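Local coordinates for protein transcriptional regulator, GntR family (Ralstonia eutropha, PDB 3IHU) that probably binds DNA through a GntR-type winged helix-turn-helix domain and regulates transcription, with an all-helical FCD domain as its second half, at residues F23-M26 with S27-L31; Q38-E42 with T43-A47; R187-A190 with T191-A195; K210-R213 with G214-D218. All blocks are in the same frame, centred on the assembly; numbering follows the deposited sequence.

How the contacts relate
The four contacts are local, each between residues close in sequence, and they follow one another along the chain. Contacts 1 and 2 both belong to the GntR-type winged helix-turn-helix domain, which probably binds DNA; their centres lie 14 Å apart and they touch where Ile25 CD1 meets Leu40 CD1 at 4.0 Å. Contacts 3 and 4 sit on the successive helices 179-195 and 198-219 of the helical C-terminal part, with centres 21 Å apart and nearest atoms about 6 Å apart. Contact 2 is the most remote from contact 3, about 40 Å between centres. Contact 1 lies nearest the centre of the chain, about 9 Å from it, and there Glu30 reaches the helical domain through Arg141 and Arg142.

Contact 1. Residues F23-M26 with S27-L31; sequences FGIM and SGLEL
Ser27 folds its hydroxyl back along the helix toward Phe23, one turn earlier. With chi1 at 57°, OG stands between the backbone N and the carbonyl carbon of its own residue, which brings it 2.8 Å from Phe23 O and 3.2 Å from Gly24 O. Phe23 O also receives the backbone N-H of Ser27 at 2.7 Å in a nearly straight bond (168°), while the side chain of Phe23 sets out from the backbone away from the following turn. Gly28 N bonds to Gly24 O at 2.9 Å.

On another side of the helix, Leu29 meets Ile25 through its CD1 branch. The chi1 of Leu29, -92°, is rotated away from a staggered position; CG stands 3.6 Å from Ile25 O, and CD1 approaches Ile25 CG2 at 4.3 Å, a loose apolar contact between branches. Leu29 N gives its main bond to Ile25 O at 3.0 Å and only a weak one to Met26 O. Met26, present as selenomethionine, packs on Leu63 of helix 53-65 and on Pro167.

This is the first helix of the winged helix-turn-helix domain, held against helices 134-152 and 167-172. The extended chain of buried Glu30 carries its carboxylate to salt bridges with Arg141 and Arg142 of helix 134-152. Paired in this way, the carboxylate probably stays ionised, and it ties the two domains together by charge as the apolar residues do by packing.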
# COMPACT_ATOMS: atom_id res chain seq x y z
N PHE A 23 -10.14 -4.68 3.19
CA PHE A 23 -9.59 -3.60 2.38
C PHE A 23 -10.01 -2.21 2.86
O PHE A 23 -9.23 -1.25 2.73
CB PHE A 23 -9.92 -3.84 0.91
CG PHE A 23 -9.21 -5.03 0.34
CD1 PHE A 23 -7.81 -5.01 0.17
CD2 PHE A 23 -9.90 -6.18 -0.02
CE1 PHE A 23 -7.13 -6.12 -0.36
CE2 PHE A 23 -9.23 -7.29 -0.53
CZ PHE A 23 -7.84 -7.25 -0.70
N GLY A 24 -11.21 -2.10 3.42
CA GLY A 24 -11.68 -0.86 4.00
C GLY A 24 -10.82 -0.33 5.14
O GLY A 24 -10.61 0.90 5.23
N ILE A 25 -10.33 -1.22 6.01
CA ILE A 25 -9.52 -0.76 7.13
C ILE A 25 -8.11 -0.41 6.62
O ILE A 25 -7.51 0.55 7.04
CB ILE A 25 -9.50 -1.76 8.27
CG1 ILE A 25 -10.85 -1.74 9.00
CG2 ILE A 25 -8.36 -1.45 9.23
CD1 ILE A 25 -11.06 -2.95 9.91
N MSE A 26 -7.63 -1.18 5.67
CA MSE A 26 -6.32 -0.88 5.09
C MSE A 26 -6.35 0.42 4.30
O MSE A 26 -5.49 1.27 4.51
CB MSE A 26 -5.80 -2.08 4.29
CG MSE A 26 -4.77 -2.86 5.16
SE MSE A 26 -4.39 -4.59 4.55
CE MSE A 26 -5.06 -4.41 2.73
N SER A 27 -7.36 0.61 3.47
CA SER A 27 -7.48 1.89 2.78
C SER A 27 -7.74 3.08 3.72
O SER A 27 -7.14 4.14 3.54
CB SER A 27 -8.53 1.85 1.68
OG SER A 27 -9.76 1.48 2.24
N GLY A 28 -8.62 2.89 4.70
CA GLY A 28 -8.87 3.91 5.72
C GLY A 28 -7.63 4.34 6.50
O GLY A 28 -7.48 5.51 6.82
N LEU A 29 -6.72 3.42 6.76
CA LEU A 29 -5.47 3.77 7.46
C LEU A 29 -4.67 4.73 6.59
O LEU A 29 -4.18 5.74 7.06
CB LEU A 29 -4.63 2.52 7.81
CG LEU A 29 -4.91 1.93 9.19
CD1 LEU A 29 -4.44 0.43 9.24
CD2 LEU A 29 -4.28 2.80 10.28
N GLU A 30 -4.60 4.43 5.31
CA GLU A 30 -3.93 5.30 4.35
C GLU A 30 -4.65 6.61 4.15
O GLU A 30 -4.03 7.65 4.01
CB GLU A 30 -3.82 4.59 2.98
CG GLU A 30 -3.03 5.42 1.96
CD GLU A 30 -2.66 4.66 0.70
OE1 GLU A 30 -3.15 3.53 0.50
OE2 GLU A 30 -1.89 5.25 -0.10
N LEU A 31 -5.97 6.55 4.13
CA LEU A 31 -6.76 7.75 3.93
C LEU A 31 -6.91 8.58 5.19
O LEU A 31 -7.29 9.76 5.10
CB LEU A 31 -8.13 7.40 3.38
CG LEU A 31 -8.19 6.85 1.95
CD1 LEU A 31 -9.64 6.56 1.50
CD2 LEU A 31 -7.53 7.86 0.98

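Contact 2. Residues Q38-E42 with T43-A47; sequences QRLVE and TDLVA
The carboxylate of Asp44 lies against the side chain of Val41 where helix 42-49 begins. OD2 of Asp44 stands 3.5 Å from Val41 CB, and the two side chains cross obliquely. Asp44 CG is turned anti to its own carbonyl carbon (chi1 -73°), which brings the carboxylate back toward the preceding loop. There a water joins the two residues, accepting from Val41 N at 3.2 Å and donating to Asp44 OD2 at 2.9 Å. A negative group in this first turn would probably be favoured by the amino end of the helix. The second carboxylate, that of Glu42, is carried off on an extended chain to salt bridges with Arg53 and Arg57 of helix 53-65.

Helices 42-49 and 53-65 form the helix-turn-helix of the GntR family, in which the later helix is probably the one that reads DNA; Glu42 thus braces one against the other. Val41 occupies the N-cap position, without a polar side chain to cap the helix. Its carbonyl O accepts Leu45 N at 3.0 Å, and Glu42 O takes Val46 N at 2.9 Å.

Thr43 places OG1 3.4 Å from Val41 CG1, in the first turn of the helix. Leu45 extends back toward the strand, its CD1 meeting Leu40 CB at 4.1 Å, and also packs on Val56 and Leu60, while Leu40 rests on Phe34 and Ile79.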
# COMPACT_ATOMS: atom_id res chain seq x y z
N GLN A 38 -6.01 2.59 17.22
CA GLN A 38 -7.45 2.68 17.36
C GLN A 38 -8.06 1.34 17.83
O GLN A 38 -7.66 0.25 17.36
CB GLN A 38 -8.06 3.07 16.04
CG GLN A 38 -9.47 3.40 16.16
CD GLN A 38 -10.03 3.95 14.84
OE1 GLN A 38 -9.29 4.15 13.88
NE2 GLN A 38 -11.34 4.13 14.78
N ARG A 39 -9.00 1.47 18.75
CA ARG A 39 -9.81 0.37 19.23
C ARG A 39 -10.97 0.11 18.32
O ARG A 39 -11.76 1.01 18.09
CB ARG A 39 -10.43 0.73 20.55
CG ARG A 39 -9.50 0.58 21.63
CD ARG A 39 -9.76 -0.67 22.47
NE ARG A 39 -8.63 -0.70 23.38
CZ ARG A 39 -8.13 -1.77 23.97
NH1 ARG A 39 -8.68 -2.98 23.80
NH2 ARG A 39 -7.05 -1.61 24.73
N LEU A 40 -11.06 -1.09 17.76
CA LEU A 40 -12.17 -1.42 16.89
C LEU A 40 -13.17 -2.27 17.61
O LEU A 40 -12.81 -3.24 18.27
CB LEU A 40 -11.67 -2.13 15.65
CG LEU A 40 -10.62 -1.39 14.85
CD1 LEU A 40 -10.07 -2.29 13.71
CD2 LEU A 40 -11.21 -0.07 14.36
N VAL A 41 -14.44 -1.89 17.51
CA VAL A 41 -15.53 -2.58 18.14
C VAL A 41 -16.33 -3.32 17.04
O VAL A 41 -16.75 -2.68 16.06
CB VAL A 41 -16.43 -1.54 18.89
CG1 VAL A 41 -17.62 -2.20 19.41
CG2 VAL A 41 -15.64 -0.88 20.07
N GLU A 42 -16.54 -4.63 17.20
CA GLU A 42 -17.30 -5.44 16.22
C GLU A 42 -18.60 -4.74 15.73
O GLU A 42 -18.81 -4.60 14.55
CB GLU A 42 -17.63 -6.85 16.78
CG GLU A 42 -18.56 -7.72 15.92
CD GLU A 42 -18.60 -9.20 16.35
OE1 GLU A 42 -19.59 -9.57 17.00
OE2 GLU A 42 -17.64 -9.98 16.02
N THR A 43 -19.44 -4.27 16.65
CA THR A 43 -20.70 -3.67 16.25
C THR A 43 -20.52 -2.34 15.48
O THR A 43 -21.34 -2.00 14.63
CB THR A 43 -21.60 -3.41 17.47
OG1 THR A 43 -20.87 -2.61 18.39
CG2 THR A 43 -22.07 -4.71 18.14
N ASP A 44 -19.48 -1.57 15.81
CA ASP A 44 -19.16 -0.37 15.03
C ASP A 44 -18.76 -0.75 13.61
O ASP A 44 -19.16 -0.11 12.64
CB ASP A 44 -17.98 0.38 15.68
CG ASP A 44 -18.38 1.10 16.96
OD1 ASP A 44 -19.59 1.12 17.31
OD2 ASP A 44 -17.47 1.60 17.62
N LEU A 45 -17.99 -1.80 13.47
CA LEU A 45 -17.59 -2.22 12.14
C LEU A 45 -18.76 -2.77 11.33
O LEU A 45 -18.80 -2.56 10.11
CB LEU A 45 -16.50 -3.26 12.22
CG LEU A 45 -15.21 -2.69 12.82
CD1 LEU A 45 -14.16 -3.83 12.92
CD2 LEU A 45 -14.71 -1.55 11.96
N VAL A 46 -19.67 -3.52 11.97
CA VAL A 46 -20.88 -4.00 11.31
C VAL A 46 -21.67 -2.82 10.73
O VAL A 46 -22.09 -2.85 9.56
CB VAL A 46 -21.76 -4.83 12.26
CG1 VAL A 46 -23.28 -5.04 11.69
CG2 VAL A 46 -21.08 -6.18 12.60
N ALA A 47 -21.88 -1.78 11.54
CA ALA A 47 -22.70 -0.62 11.11
C ALA A 47 -21.91 0.19 10.05
O ALA A 47 -22.44 0.64 9.07
CB ALA A 47 -23.04 0.26 12.32
O HOH W 1 -14.98 1.03 16.25

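Contact 3. Residues R187-A190 with T191-A195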
# COMPACT_ATOMS: atom_id res chain seq x y z
N ARG A 187 7.10 8.06 -10.51
CA ARG A 187 7.44 8.38 -11.87
C ARG A 187 8.68 7.64 -12.33
O ARG A 187 8.67 7.15 -13.44
CB ARG A 187 7.62 9.88 -12.03
CG ARG A 187 6.32 10.59 -11.86
CD ARG A 187 6.54 12.10 -11.78
NE ARG A 187 6.51 12.60 -13.12
CZ ARG A 187 6.22 13.85 -13.45
NH1 ARG A 187 5.95 14.77 -12.51
NH2 ARG A 187 6.21 14.15 -14.74
N ARG A 188 9.72 7.54 -11.49
CA ARG A 188 10.93 6.81 -11.90
C ARG A 188 10.62 5.30 -12.07
O ARG A 188 11.16 4.65 -12.99
CB ARG A 188 12.10 7.02 -10.90
CG ARG A 188 12.64 8.47 -10.87
CD ARG A 188 13.42 8.86 -9.58
NE ARG A 188 14.11 10.13 -9.77
CZ ARG A 188 15.33 10.28 -10.31
NH1 ARG A 188 16.06 9.23 -10.68
NH2 ARG A 188 15.83 11.50 -10.48
N ILE A 189 9.78 4.74 -11.18
CA ILE A 189 9.39 3.35 -11.31
C ILE A 189 8.72 3.13 -12.68
O ILE A 189 9.11 2.24 -13.40
CB ILE A 189 8.45 2.85 -10.18
CG1 ILE A 189 9.19 2.77 -8.84
CG2 ILE A 189 7.84 1.48 -10.57
CD1 ILE A 189 8.30 2.66 -7.60
N ALA A 190 7.71 3.93 -13.00
CA ALA A 190 6.98 3.80 -14.26
C ALA A 190 7.93 3.88 -15.44
O ALA A 190 7.92 3.00 -16.29
CB ALA A 190 5.94 4.86 -14.38
N THR A 191 8.75 4.92 -15.46
CA THR A 191 9.71 5.09 -16.54
C THR A 191 10.66 3.87 -16.68
O THR A 191 10.88 3.38 -17.79
CB THR A 191 10.44 6.41 -16.38
OG1 THR A 191 9.48 7.49 -16.48
CG2 THR A 191 11.53 6.58 -17.48
N ALA A 192 11.10 3.29 -15.56
CA ALA A 192 12.00 2.13 -15.60
C ALA A 192 11.24 0.87 -16.06
O ALA A 192 11.71 0.06 -16.91
CB ALA A 192 12.69 1.92 -14.23
N VAL A 193 10.03 0.71 -15.57
CA VAL A 193 9.23 -0.43 -15.94
C VAL A 193 8.95 -0.43 -17.42
O VAL A 193 9.16 -1.45 -18.10
CB VAL A 193 7.94 -0.50 -15.13
CG1 VAL A 193 7.01 -1.52 -15.73
CG2 VAL A 193 8.30 -0.86 -13.63
N LEU A 194 8.48 0.72 -17.92
CA LEU A 194 8.10 0.84 -19.32
C LEU A 194 9.25 0.65 -20.27
O LEU A 194 9.02 0.29 -21.37
CB LEU A 194 7.41 2.18 -19.57
CG LEU A 194 6.09 2.23 -18.85
CD1 LEU A 194 5.39 3.57 -19.09
CD2 LEU A 194 5.27 1.04 -19.31
N ALA A 195 10.48 0.90 -19.82
CA ALA A 195 11.68 0.66 -20.62
C ALA A 195 12.08 -0.84 -20.68
O ALA A 195 12.94 -1.22 -21.46
CB ALA A 195 12.87 1.47 -20.01
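Helix 179-195 belongs to the all-helical FCD domain, and its later part holds the pairing of Ile189 with Val193. The two side chains lie side by side and point the same way, CG2 of Ile189 meeting CG2 of Val193 at 3.9 Å. A chi1 of 168° in Val193 sends CG1 opposite the backbone N and leaves CG2 on the N side, close to Ile189 O at 3.2 Å. That carbonyl receives Val193 N at 2.8 Å.

Together the two residues make an apolar stripe packed against helices 134-152 and 84-105: both touch Leu148 of the former and Ala102 of the latter. Ala190 touches Val122 and Phe144 with its methyl. One turn on, Leu194 sets CG 3.2 Å from Ala190 O, which also accepts Leu194 N at 2.9 Å, and the Leu194 side chain packs on Leu118 and Arg119 of helix 112-130.

Two further backbone bonds complete the turn. Arg187 O takes Thr191 N at 3.0 Å in an almost straight bond (172°), and Arg188 O takes Ala192 N at 2.9 Å. Arg188 NE makes a salt bridge with Asp184, one turn back.

Contact 4. Residues K210-R213 with G214-D218; sequences KNVR and GAILD
Val212 with Ile216 and Arg213 with Leu217 form two apolar pairs, each one turn apart and each running side by side in the same direction. Val212 CG1, anti to its backbone N (chi1 175°), comes within 4.0 Å of Ile216 CD1. In the other pair the aliphatic part of the arginine does the touching: Arg213 CG meets Leu217 CD1, also at 4.0 Å.

Backbone hydrogen bonds make up the second kind of interaction. Gly214 N reaches Lys210 O at 2.9 Å in a nearly straight line (172°), and Ala215 N bonds to Asn211 O at 3.0 Å. Ile216 N to Val212 O, at 3.0 Å, and Leu217 N to Arg213 O, at 2.9 Å, complete the set of backbone bonds.

The charged ends look elsewhere. Arg213 bends at chi3, its guanidinium having Lys210 CG in its plane at the edge; NH2 of Arg213 and NZ of Lys210 share the carboxylate of Glu95, so the two cations gather round one anion.

Helix 198-219 is thereby bound along helix 84-105, with Val212 on Leu91, and Arg213 and Leu217 on Leu88, while Asn211 ND2 hydrogen-bonds to Asp185 OD2 and Asn211, with Val212, packs against Met181 of helix 179-195.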
# COMPACT_ATOMS: atom_id res chain seq x y z
N LYS A 210 13.81 2.86 -0.11
CA LYS A 210 14.99 3.50 0.47
C LYS A 210 14.76 4.98 0.80
O LYS A 210 15.20 5.47 1.85
CB LYS A 210 16.17 3.37 -0.51
CG LYS A 210 16.76 2.01 -0.74
CD LYS A 210 17.93 2.16 -1.79
CE LYS A 210 18.37 0.85 -2.33
NZ LYS A 210 18.89 0.10 -1.20
N ASN A 211 14.04 5.68 -0.06
CA ASN A 211 13.70 7.11 0.22
C ASN A 211 12.77 7.26 1.36
O ASN A 211 12.99 8.14 2.19
CB ASN A 211 13.09 7.82 -1.01
CG ASN A 211 14.10 8.05 -2.11
OD1 ASN A 211 15.30 8.01 -1.86
ND2 ASN A 211 13.63 8.28 -3.34
N VAL A 212 11.73 6.41 1.43
CA VAL A 212 10.86 6.41 2.58
C VAL A 212 11.64 6.14 3.90
O VAL A 212 11.49 6.88 4.87
CB VAL A 212 9.68 5.43 2.39
CG1 VAL A 212 8.83 5.33 3.64
CG2 VAL A 212 8.88 5.82 1.15
N ARG A 213 12.51 5.13 3.92
CA ARG A 213 13.32 4.82 5.10
C ARG A 213 14.19 6.03 5.51
O ARG A 213 14.19 6.43 6.66
CB ARG A 213 14.24 3.63 4.85
CG ARG A 213 15.09 3.24 6.10
CD ARG A 213 16.21 2.29 5.76
NE ARG A 213 15.61 1.04 5.37
CZ ARG A 213 15.51 0.55 4.14
NH1 ARG A 213 16.03 1.17 3.08
NH2 ARG A 213 14.85 -0.62 3.96
N GLY A 214 14.90 6.59 4.55
CA GLY A 214 15.65 7.82 4.75
C GLY A 214 14.84 8.95 5.37
O GLY A 214 15.27 9.56 6.34
N ALA A 215 13.63 9.19 4.88
CA ALA A 215 12.84 10.27 5.44
C ALA A 215 12.48 9.99 6.90
O ALA A 215 12.49 10.89 7.75
CB ALA A 215 11.53 10.50 4.60
N ILE A 216 12.12 8.74 7.19
CA ILE A 216 11.71 8.37 8.55
C ILE A 216 12.90 8.52 9.47
O ILE A 216 12.78 9.11 10.55
CB ILE A 216 11.11 6.94 8.62
CG1 ILE A 216 9.75 6.94 7.94
CG2 ILE A 216 10.99 6.46 10.07
CD1 ILE A 216 9.14 5.61 7.62
N LEU A 217 14.06 8.02 9.05
CA LEU A 217 15.23 8.07 9.91
C LEU A 217 15.67 9.51 10.13
O LEU A 217 16.11 9.86 11.23
CB LEU A 217 16.38 7.24 9.35
CG LEU A 217 16.22 5.71 9.47
CD1 LEU A 217 17.45 5.01 8.82
CD2 LEU A 217 16.03 5.30 10.94
N ASP A 218 15.53 10.36 9.11
CA ASP A 218 15.91 11.78 9.23
C ASP A 218 15.17 12.53 10.32
O ASP A 218 15.75 13.34 11.00
CB ASP A 218 15.73 12.49 7.88
CG ASP A 218 16.85 12.17 6.91
OD1 ASP A 218 17.75 11.40 7.28
OD2 ASP A 218 16.84 12.66 5.77